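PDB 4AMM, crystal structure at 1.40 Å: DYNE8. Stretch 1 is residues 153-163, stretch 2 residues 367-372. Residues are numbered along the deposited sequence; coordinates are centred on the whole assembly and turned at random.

Stretch 1 153-163: ADSLAGIRWLD
Stretch 2 367-372: SLDAGA

What backbones meet here? Residues 153-163 are helical throughout, with phi/psi near -64/-40 and i to i+4 hydrogen bonds such as Gly 158 N to Asp 154 O at 2.9 Å. Ser 367 to Ala 372 lacks a regular helix and includes a type II beta turn from Asp 369 to Ala 372, closed by Ala 372 N to Asp 369 O at 3.3 Å. Leu 368 has phi/psi -67/-22, Asp 369 53/52, Ala 370 -64/133 and Gly 371 87/2. Ser 367 OG (chi1 t) accepts a 3.0 Å hydrogen bond from Asp 369 N.

How does Asp 154 engage the turn? Its CA-to-CB bond points toward it, with chi1 m and chi2 -31°. Asp 154 OD1 lies 3.9 Å from Gly 371 CA. At 87/2 a CB on Gly 371 would jam against the preceding carbonyl O, which by itself calls for glycine; it would also clash with Asp 154 OD1, at 2.6 Å. A water donates to Asp 154 OD2 at 2.7 Å and, weakly, to Gly 371 O at 3.3 Å, bridging stretches that share no direct hydrogen bond.

Where do the backbones come closest? Gly 158 CA is 5.6 Å from Ala 370 CA, setting the register. Gly 158 contributes no side chain, and the Ala 370 methyl occupies the gap: its CA-to-CB bond points toward the helix, with Ala 370 CB 3.5 Å from Asp 154 O and 4.1 Å from Gly 158 N. An ideal CB on Gly 158 would point toward the loop, 3.7 Å from Ala 370 CB.

What receives Leu 368 (m, t), whose CA-to-CB bond points toward the helix? That of Trp 161 (chi1 t, chi2 -112°) points toward the loop, and its ring meets Leu 368 obliquely, with Trp 161 NE1 and CD1 each 4.0 Å from Leu 368 CD2. The CA-to-CB bond of Leu 162 (m, t) lies sideways to the loop, but the side chain's end comes nearer, placing Leu 162 CD2 4.2 Å from Leu 368 CD1.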

# COMPACT_ATOMS: atom_id res chain seq x y z
N ALA A 153 11.69 -7.79 1.39
CA ALA A 153 12.52 -7.89 0.16
C ALA A 153 11.73 -7.34 -1.03
O ALA A 153 12.31 -6.59 -1.87
CB ALA A 153 12.94 -9.33 -0.06
N ASP A 154 10.45 -7.64 -1.16
CA ASP A 154 9.65 -7.11 -2.29
C ASP A 154 9.52 -5.61 -2.13
O ASP A 154 9.56 -4.87 -3.13
CB ASP A 154 8.28 -7.78 -2.43
CG ASP A 154 8.37 -9.20 -2.96
OD1 ASP A 154 9.30 -9.52 -3.75
OD2 ASP A 154 7.46 -9.99 -2.61
N SER A 155 9.26 -5.09 -0.93
CA SER A 155 9.21 -3.60 -0.73
C SER A 155 10.50 -2.95 -1.13
O SER A 155 10.50 -1.81 -1.70
CB SER A 155 8.78 -3.26 0.69
OG SER A 155 7.45 -3.78 0.86
N LEU A 156 11.62 -3.56 -0.78
CA LEU A 156 12.93 -2.92 -1.11
C LEU A 156 13.11 -2.96 -2.63
O LEU A 156 13.68 -2.02 -3.19
CB LEU A 156 14.07 -3.73 -0.44
CG LEU A 156 14.07 -3.53 1.04
CD1 LEU A 156 15.04 -4.57 1.69
CD2 LEU A 156 14.50 -2.10 1.52
N ALA A 157 12.62 -3.97 -3.32
CA ALA A 157 12.63 -3.99 -4.81
C ALA A 157 11.74 -2.89 -5.31
O ALA A 157 12.12 -2.17 -6.28
CB ALA A 157 12.16 -5.32 -5.33
N GLY A 158 10.58 -2.64 -4.71
CA GLY A 158 9.79 -1.46 -5.13
C GLY A 158 10.51 -0.16 -4.87
O GLY A 158 10.33 0.73 -5.71
N ILE A 159 11.24 -0.01 -3.77
CA ILE A 159 11.99 1.23 -3.59
C ILE A 159 13.05 1.33 -4.70
O ILE A 159 13.26 2.45 -5.21
CB ILE A 159 12.63 1.20 -2.22
CG1 ILE A 159 11.53 1.34 -1.14
CG2 ILE A 159 13.69 2.31 -2.09
CD1 ILE A 159 12.00 0.96 0.27
N ARG A 160 13.70 0.28 -5.09
CA ARG A 160 14.69 0.33 -6.22
C ARG A 160 13.95 0.78 -7.48
O ARG A 160 14.60 1.58 -8.25
CB ARG A 160 15.29 -1.00 -6.46
CG ARG A 160 16.31 -1.35 -5.31
CD ARG A 160 17.24 -2.54 -5.69
NE ARG A 160 16.53 -3.74 -6.13
CZ ARG A 160 16.11 -4.78 -5.35
NH1 ARG A 160 16.23 -4.71 -4.07
NH2 ARG A 160 15.53 -5.84 -5.90
N TRP A 161 12.70 0.40 -7.72
CA TRP A 161 11.97 0.93 -8.91
C TRP A 161 11.70 2.38 -8.78
O TRP A 161 11.91 3.16 -9.74
CB TRP A 161 10.67 0.09 -9.04
CG TRP A 161 9.72 0.47 -10.18
CD1 TRP A 161 8.51 1.03 -10.06
CD2 TRP A 161 10.01 0.31 -11.55
NE1 TRP A 161 7.98 1.21 -11.33
CE2 TRP A 161 8.88 0.78 -12.25
CE3 TRP A 161 11.09 -0.22 -12.25
CZ2 TRP A 161 8.81 0.76 -13.68
CZ3 TRP A 161 11.00 -0.26 -13.71
CH2 TRP A 161 9.83 0.23 -14.36
N LEU A 162 11.23 2.83 -7.63
CA LEU A 162 11.06 4.29 -7.43
C LEU A 162 12.37 5.02 -7.62
O LEU A 162 12.38 6.16 -8.22
CB LEU A 162 10.54 4.67 -6.00
CG LEU A 162 9.21 4.02 -5.66
CD1 LEU A 162 8.88 4.34 -4.19
CD2 LEU A 162 8.08 4.52 -6.56
N ASP A 163 13.47 4.47 -7.13
CA ASP A 163 14.80 5.14 -7.33
C ASP A 163 15.18 5.15 -8.84
O ASP A 163 15.63 6.25 -9.30
CB ASP A 163 15.89 4.35 -6.61
CG ASP A 163 15.81 4.38 -5.08
OD1 ASP A 163 15.21 5.32 -4.50
OD2 ASP A 163 16.51 3.43 -4.57
N SER A 367 -1.58 -0.02 -6.16
CA SER A 367 -0.38 -0.71 -5.71
C SER A 367 0.50 -1.05 -6.89
O SER A 367 0.03 -1.54 -7.95
CB SER A 367 -0.79 -2.02 -4.99
OG SER A 367 0.40 -2.68 -4.59
N LEU A 368 1.81 -0.87 -6.74
CA LEU A 368 2.78 -1.38 -7.68
C LEU A 368 2.83 -2.89 -7.68
O LEU A 368 3.37 -3.44 -8.65
CB LEU A 368 4.17 -0.87 -7.29
CG LEU A 368 4.41 0.57 -7.69
CD1 LEU A 368 5.62 1.11 -6.95
CD2 LEU A 368 4.64 0.72 -9.24
N ASP A 369 2.39 -3.57 -6.60
CA ASP A 369 2.36 -5.05 -6.55
C ASP A 369 3.73 -5.64 -6.89
O ASP A 369 3.88 -6.42 -7.80
CB ASP A 369 1.22 -5.60 -7.37
CG ASP A 369 0.91 -7.04 -7.04
OD1 ASP A 369 1.45 -7.61 -6.03
OD2 ASP A 369 0.07 -7.60 -7.80
N ALA A 370 4.75 -5.14 -6.19
CA ALA A 370 6.15 -5.50 -6.48
C ALA A 370 6.40 -7.00 -6.22
O ALA A 370 5.98 -7.54 -5.20
CB ALA A 370 7.14 -4.67 -5.66
N GLY A 371 7.05 -7.64 -7.17
CA GLY A 371 7.31 -9.09 -7.12
C GLY A 371 6.21 -9.98 -7.67
O GLY A 371 6.33 -11.21 -7.61
N ALA A 372 5.13 -9.40 -8.20
CA ALA A 372 4.00 -10.20 -8.70
C ALA A 372 4.30 -10.84 -10.05
O ALA A 372 5.15 -10.34 -10.82
CB ALA A 372 2.77 -9.36 -8.85
O HOH W 1 6.42 -11.75 -4.33